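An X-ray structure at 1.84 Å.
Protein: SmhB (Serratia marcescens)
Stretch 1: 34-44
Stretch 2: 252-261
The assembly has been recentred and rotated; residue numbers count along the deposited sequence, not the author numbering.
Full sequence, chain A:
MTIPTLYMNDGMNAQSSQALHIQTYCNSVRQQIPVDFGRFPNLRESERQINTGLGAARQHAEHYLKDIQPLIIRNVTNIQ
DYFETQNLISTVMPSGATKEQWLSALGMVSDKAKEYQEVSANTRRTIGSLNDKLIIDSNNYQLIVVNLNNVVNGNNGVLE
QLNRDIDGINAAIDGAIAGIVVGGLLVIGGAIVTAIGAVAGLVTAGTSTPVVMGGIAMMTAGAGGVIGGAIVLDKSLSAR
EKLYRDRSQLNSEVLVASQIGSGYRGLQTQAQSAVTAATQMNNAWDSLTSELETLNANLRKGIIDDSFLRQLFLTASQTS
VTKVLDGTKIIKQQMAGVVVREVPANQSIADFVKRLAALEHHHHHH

Stretch 1 (34-44) PVDFGRFPNLR
Stretch 2 252-261: SEVLVASQIG

Residues 252-261 form a regular helix, against which residues 34-44, a loop with a 3-10 segment at 41-43 leading into a helix at Arg44, are packed by side chains alone; no hydrogen bond crosses between them, and the two bury 286 Å² in all. The register is set by Val35 opposite Val256 (CA to CA 7.8 Å) and Phe37 opposite Glu253 (CA to CA 7.2 Å), so the loop, followed forward, runs back toward the helix start.

The loop begins extended, with phi/psi of -75/153 at Val35 and -134/105 at Asp36. Val35 points toward the helix with chi1 m (-52°), and its CG1 meets two residues one turn apart: Val256 CG1 at 3.7 Å and Ile260 CD1 at a tight 3.3 Å. Val256 is t (170°) and Ile260 m,t (-73°, 160°); these compact branched chains fill the space without polar groups to satisfy. Asp36, t with chi2 near 0°, is out of reach of the helix and instead accepts a hydrogen bond at OD1 from Gly38 N (2.8 Å). A CB on Gly38 would clash with that same OD1, so glycine suits the site.

A type I turn from Phe37 to Phe40 follows, closed by Phe40 N to Phe37 O at 3.0 Å. Phe37 leaves its backbone sideways, but chi1 m (-67°) carries its ring to the helix and chi2 -11° sets the plane of the ring. Glu253 CG lies over one face of the Phe37 ring, 3.9 Å from its centroid and 24° off the normal, a CH-pi contact.

Glu253 is the centre of the contact, covered by 93 Å². Chi1 m (-72°) places Glu253 CG 3.6 Å from Phe37 CD1 and 4.0 Å from Leu43 CD1; chi2 p (68°) and chi3 56° then set the carboxylate, with Glu253 OE2 3.6 Å from Phe40 CE2, oblique to that ring. Its aliphatic stem thus serves as an apolar surface. Phe40 (m, -49°; chi2 -82°) and Leu43 (m,t), the N-cap residue of the following helix, both point toward stretch 2.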

ATOM      1  N   PRO A  34      11.991   4.301 -20.178  1.00 22.00           N
ATOM      2  CA  PRO A  34      11.644   3.430 -21.295  1.00 19.46           C
ATOM      3  C   PRO A  34      12.909   2.735 -21.793  1.00 20.72           C
ATOM      4  O   PRO A  34      14.020   3.277 -21.681  1.00 19.88           O
ATOM      5  CB  PRO A  34      11.048   4.356 -22.368  1.00 22.48           C
ATOM      6  CG  PRO A  34      10.600   5.546 -21.580  1.00 23.65           C
ATOM      7  CD  PRO A  34      11.557   5.678 -20.414  1.00 25.95           C
ATOM      8  N   VAL A  35      12.705   1.508 -22.258  1.00 20.91           N
ATOM      9  CA  VAL A  35      13.773   0.620 -22.730  1.00 22.59           C
ATOM     10  C   VAL A  35      14.215   1.138 -24.110  1.00 25.56           C
ATOM     11  O   VAL A  35      13.428   1.722 -24.913  1.00 25.51           O
ATOM     12  CB  VAL A  35      13.345  -0.866 -22.736  1.00 20.62           C
ATOM     13  CG1 VAL A  35      12.785  -1.307 -21.416  1.00 21.48           C
ATOM     14  CG2 VAL A  35      12.389  -1.211 -23.866  1.00 26.52           C
ATOM     15  N   ASP A  36      15.456   0.838 -24.411  1.00 27.42           N
ATOM     16  CA  ASP A  36      16.139   1.281 -25.630  1.00 29.58           C
ATOM     17  C   ASP A  36      16.846   0.040 -26.191  1.00 33.13           C
ATOM     18  O   ASP A  36      17.837  -0.387 -25.607  1.00 29.56           O
ATOM     19  CB  ASP A  36      17.117   2.389 -25.254  1.00 27.75           C
ATOM     20  CG  ASP A  36      17.851   2.934 -26.458  1.00 37.54           C
ATOM     21  OD1 ASP A  36      17.617   2.391 -27.591  1.00 35.62           O
ATOM     22  OD2 ASP A  36      18.683   3.845 -26.243  1.00 34.18           O
ATOM     23  N   PHE A  37      16.326  -0.546 -27.248  1.00 31.81           N
ATOM     24  CA  PHE A  37      16.973  -1.687 -27.925  1.00 38.81           C
ATOM     25  C   PHE A  37      17.553  -1.167 -29.235  1.00 32.79           C
ATOM     26  O   PHE A  37      17.584  -1.945 -30.175  1.00 36.52           O
ATOM     27  CB  PHE A  37      15.952  -2.790 -28.184  1.00 32.62           C
ATOM     28  CG  PHE A  37      15.408  -3.454 -26.958  1.00 32.14           C
ATOM     29  CD1 PHE A  37      15.964  -3.238 -25.706  1.00 30.55           C
ATOM     30  CD2 PHE A  37      14.298  -4.280 -27.077  1.00 31.89           C
ATOM     31  CE1 PHE A  37      15.404  -3.819 -24.581  1.00 27.02           C
ATOM     32  CE2 PHE A  37      13.753  -4.885 -25.959  1.00 28.27           C
ATOM     33  CZ  PHE A  37      14.323  -4.670 -24.713  1.00 30.39           C
ATOM     34  N   GLY A  38      17.945   0.117 -29.266  1.00 41.69           N
ATOM     35  CA  GLY A  38      18.348   0.849 -30.481  1.00 48.74           C
ATOM     36  C   GLY A  38      19.475   0.132 -31.194  1.00 53.09           C
ATOM     37  O   GLY A  38      19.516   0.136 -32.450  1.00 50.78           O
ATOM     38  N   ARG A  39      20.342  -0.528 -30.425  1.00 47.57           N
ATOM     39  CA  ARG A  39      21.531  -1.207 -30.988  1.00 62.31           C
ATOM     40  C   ARG A  39      21.110  -2.417 -31.850  1.00 60.71           C
ATOM     41  O   ARG A  39      21.850  -2.711 -32.776  1.00 48.69           O
ATOM     42  CB  ARG A  39      22.515  -1.492 -29.849  1.00 69.32           C
ATOM     43  CG  ARG A  39      23.028  -0.224 -29.170  1.00 62.09           C
ATOM     44  CD  ARG A  39      23.896  -0.556 -27.967  1.00 76.99           C
ATOM     45  NE  ARG A  39      24.955  -1.496 -28.342  1.00 84.95           N
ATOM     46  CZ  ARG A  39      26.123  -1.158 -28.893  1.00 66.21           C
ATOM     47  NH1 ARG A  39      26.390   0.115 -29.139  1.00 72.31           N
ATOM     48  NH2 ARG A  39      27.009  -2.090 -29.206  1.00 64.71           N
ATOM     49  N   PHE A  40      19.932  -3.031 -31.655  1.00 45.85           N
ATOM     50  CA  PHE A  40      19.532  -4.286 -32.359  1.00 48.05           C
ATOM     51  C   PHE A  40      18.277  -4.073 -33.202  1.00 53.39           C
ATOM     52  O   PHE A  40      17.163  -4.186 -32.691  1.00 45.37           O
ATOM     53  CB  PHE A  40      19.389  -5.387 -31.309  1.00 46.03           C
ATOM     54  CG  PHE A  40      20.569  -5.466 -30.370  1.00 55.11           C
ATOM     55  CD1 PHE A  40      21.739  -6.140 -30.736  1.00 53.14           C
ATOM     56  CD2 PHE A  40      20.528  -4.831 -29.129  1.00 64.26           C
ATOM     57  CE1 PHE A  40      22.827  -6.192 -29.872  1.00 48.47           C
ATOM     58  CE2 PHE A  40      21.622  -4.885 -28.268  1.00 70.23           C
ATOM     59  CZ  PHE A  40      22.774  -5.559 -28.645  1.00 56.58           C
ATOM     60  N   PRO A  41      18.401  -3.778 -34.522  1.00 67.01           N
ATOM     61  CA  PRO A  41      17.271  -3.286 -35.309  1.00 54.07           C
ATOM     62  C   PRO A  41      16.056  -4.221 -35.297  1.00 54.60           C
ATOM     63  O   PRO A  41      14.938  -3.726 -35.255  1.00 58.33           O
ATOM     64  CB  PRO A  41      17.806  -3.189 -36.749  1.00 55.24           C
ATOM     65  CG  PRO A  41      19.296  -3.090 -36.572  1.00 54.66           C
ATOM     66  CD  PRO A  41      19.612  -3.927 -35.350  1.00 59.63           C
ATOM     67  N   ASN A  42      16.253  -5.540 -35.288  1.00 44.69           N
ATOM     68  CA  ASN A  42      15.053  -6.421 -35.387  1.00 56.90           C
ATOM     69  C   ASN A  42      14.464  -6.659 -33.989  1.00 46.40           C
ATOM     70  O   ASN A  42      13.590  -7.518 -33.874  1.00 45.22           O
ATOM     71  CB  ASN A  42      15.323  -7.709 -36.164  1.00 71.49           C
ATOM     72  CG  ASN A  42      16.467  -8.463 -35.547  1.00 71.87           C
ATOM     73  OD1 ASN A  42      16.631  -8.415 -34.333  1.00 55.53           O
ATOM     74  ND2 ASN A  42      17.275  -9.097 -36.378  1.00 61.48           N
ATOM     75  N   LEU A  43      14.890  -5.928 -32.955  1.00 38.90           N
ATOM     76  CA  LEU A  43      14.178  -5.917 -31.648  1.00 36.85           C
ATOM     77  C   LEU A  43      13.295  -4.681 -31.524  1.00 41.94           C
ATOM     78  O   LEU A  43      12.729  -4.488 -30.407  1.00 35.25           O
ATOM     79  CB  LEU A  43      15.185  -5.972 -30.500  1.00 32.64           C
ATOM     80  CG  LEU A  43      16.116  -7.179 -30.461  1.00 36.91           C
ATOM     81  CD1 LEU A  43      16.846  -7.222 -29.133  1.00 47.16           C
ATOM     82  CD2 LEU A  43      15.379  -8.493 -30.692  1.00 42.37           C
ATOM     83  N   ARG A  44      13.145  -3.887 -32.595  1.00 38.03           N
ATOM     84  CA  ARG A  44      12.348  -2.628 -32.583  1.00 39.22           C
ATOM     85  C   ARG A  44      10.906  -2.914 -32.143  1.00 38.46           C
ATOM     86  O   ARG A  44      10.349  -2.114 -31.331  1.00 33.59           O
ATOM     87  CB  ARG A  44      12.392  -1.938 -33.952  1.00 51.38           C
ATOM     88  CG  ARG A  44      11.454  -0.742 -34.093  1.00 71.49           C
ATOM     89  CD  ARG A  44      11.513  -0.120 -35.482  1.00 81.78           C
ATOM     90  NE  ARG A  44      11.440  -1.125 -36.546  1.00 95.05           N
ATOM     91  CZ  ARG A  44      10.325  -1.567 -37.136  1.00 84.18           C
ATOM     92  NH1 ARG A  44      10.401  -2.498 -38.070  1.00 69.30           N
ATOM     93  NH2 ARG A  44       9.142  -1.094 -36.795  1.00 94.78           N
ATOM     94  N   SER A 252      20.653  -9.936 -22.594  1.00 31.60           N
ATOM     95  CA  SER A 252      20.557  -8.677 -21.832  1.00 28.14           C
ATOM     96  C   SER A 252      19.179  -8.014 -22.004  1.00 26.95           C
ATOM     97  O   SER A 252      18.652  -7.449 -21.026  1.00 27.07           O
ATOM     98  CB  SER A 252      21.650  -7.772 -22.264  1.00 32.37           C
ATOM     99  OG  SER A 252      22.820  -8.099 -21.548  1.00 37.81           O
ATOM    100  N   GLU A 253      18.632  -8.023 -23.218  1.00 26.60           N
ATOM    101  CA  GLU A 253      17.364  -7.314 -23.513  1.00 29.23           C
ATOM    102  C   GLU A 253      16.223  -8.136 -22.899  1.00 28.84           C
ATOM    103  O   GLU A 253      15.257  -7.564 -22.408  1.00 25.08           O
ATOM    104  CB  GLU A 253      17.226  -7.113 -25.024  1.00 36.36           C
ATOM    105  CG  GLU A 253      18.172  -6.070 -25.573  1.00 44.01           C
ATOM    106  CD  GLU A 253      19.642  -6.426 -25.539  1.00 61.60           C
ATOM    107  OE1 GLU A 253      19.998  -7.502 -26.114  1.00 54.75           O
ATOM    108  OE2 GLU A 253      20.422  -5.635 -24.921  1.00 51.27           O
ATOM    109  N   VAL A 254      16.340  -9.459 -22.922  1.00 24.66           N
ATOM    110  CA  VAL A 254      15.357 -10.342 -22.275  1.00 24.13           C
ATOM    111  C   VAL A 254      15.350 -10.017 -20.782  1.00 22.67           C
ATOM    112  O   VAL A 254      14.271 -10.023 -20.218  1.00 23.18           O
ATOM    113  CB  VAL A 254      15.654 -11.820 -22.534  1.00 25.74           C
ATOM    114  CG1 VAL A 254      14.788 -12.697 -21.641  1.00 27.24           C
ATOM    115  CG2 VAL A 254      15.448 -12.157 -24.001  1.00 29.18           C
ATOM    116  N   LEU A 255      16.517  -9.922 -20.161  1.00 22.80           N
ATOM    117  CA  LEU A 255      16.647  -9.655 -18.705  1.00 24.07           C
ATOM    118  C   LEU A 255      15.870  -8.378 -18.374  1.00 23.95           C
ATOM    119  O   LEU A 255      15.139  -8.362 -17.396  1.00 24.06           O
ATOM    120  CB  LEU A 255      18.128  -9.477 -18.346  1.00 27.71           C
ATOM    121  CG  LEU A 255      18.719 -10.240 -17.163  1.00 49.49           C
ATOM    122  CD1 LEU A 255      18.052 -11.587 -16.959  1.00 47.89           C
ATOM    123  CD2 LEU A 255      20.234 -10.469 -17.370  1.00 41.12           C
ATOM    124  N   VAL A 256      16.131  -7.305 -19.101  1.00 24.65           N
ATOM    125  CA  VAL A 256      15.411  -6.022 -18.927  1.00 24.43           C
ATOM    126  C   VAL A 256      13.903  -6.268 -19.083  1.00 23.53           C
ATOM    127  O   VAL A 256      13.134  -5.815 -18.212  1.00 19.24           O
ATOM    128  CB  VAL A 256      15.963  -4.971 -19.893  1.00 27.82           C
ATOM    129  CG1 VAL A 256      15.104  -3.737 -19.911  1.00 24.56           C
ATOM    130  CG2 VAL A 256      17.419  -4.640 -19.554  1.00 30.59           C
ATOM    131  N   ALA A 257      13.461  -6.957 -20.133  1.00 23.28           N
ATOM    132  CA  ALA A 257      12.020  -7.193 -20.381  1.00 23.95           C
ATOM    133  C   ALA A 257      11.440  -7.958 -19.183  1.00 23.82           C
ATOM    134  O   ALA A 257      10.301  -7.626 -18.745  1.00 22.34           O
ATOM    135  CB  ALA A 257      11.814  -7.954 -21.650  1.00 24.62           C
ATOM    136  N   SER A 258      12.186  -8.941 -18.686  1.00 20.07           N
ATOM    137  CA  SER A 258      11.760  -9.845 -17.582  1.00 21.90           C
ATOM    138  C   SER A 258      11.605  -8.998 -16.308  1.00 20.47           C
ATOM    139  O   SER A 258      10.635  -9.207 -15.551  1.00 20.95           O
ATOM    140  CB  SER A 258      12.785 -10.928 -17.331  1.00 21.40           C
ATOM    141  OG  SER A 258      12.417 -11.737 -16.217  1.00 30.11           O
ATOM    142  N   GLN A 259      12.571  -8.116 -16.073  1.00 18.61           N
ATOM    143  CA  GLN A 259      12.583  -7.259 -14.868  1.00 20.78           C
ATOM    144  C   GLN A 259      11.368  -6.317 -14.920  1.00 18.43           C
ATOM    145  O   GLN A 259      10.682  -6.169 -13.908  1.00 18.05           O
ATOM    146  CB  GLN A 259      13.902  -6.511 -14.749  1.00 19.26           C
ATOM    147  CG  GLN A 259      15.055  -7.402 -14.334  1.00 21.82           C
ATOM    148  CD  GLN A 259      16.410  -6.761 -14.487  1.00 22.84           C
ATOM    149  OE1 GLN A 259      16.509  -5.641 -14.978  1.00 22.16           O
ATOM    150  NE2 GLN A 259      17.462  -7.458 -14.095  1.00 22.82           N
ATOM    151  N   ILE A 260      11.043  -5.762 -16.071  1.00 19.54           N
ATOM    152  CA  ILE A 260       9.841  -4.915 -16.188  1.00 19.52           C
ATOM    153  C   ILE A 260       8.610  -5.767 -15.913  1.00 20.21           C
ATOM    154  O   ILE A 260       7.726  -5.259 -15.220  1.00 17.60           O
ATOM    155  CB  ILE A 260       9.821  -4.188 -17.539  1.00 24.17           C
ATOM    156  CG1 ILE A 260      10.872  -3.071 -17.504  1.00 28.56           C
ATOM    157  CG2 ILE A 260       8.458  -3.626 -17.833  1.00 21.11           C
ATOM    158  CD1 ILE A 260      11.282  -2.626 -18.835  1.00 24.24           C
ATOM    159  N   GLY A 261       8.563  -6.999 -16.444  1.00 21.14           N
ATOM    160  CA  GLY A 261       7.456  -7.935 -16.205  1.00 21.46           C
ATOM    161  C   GLY A 261       7.264  -8.218 -14.712  1.00 19.85           C
ATOM    162  O   GLY A 261       6.115  -8.200 -14.238  1.00 18.25           O
TER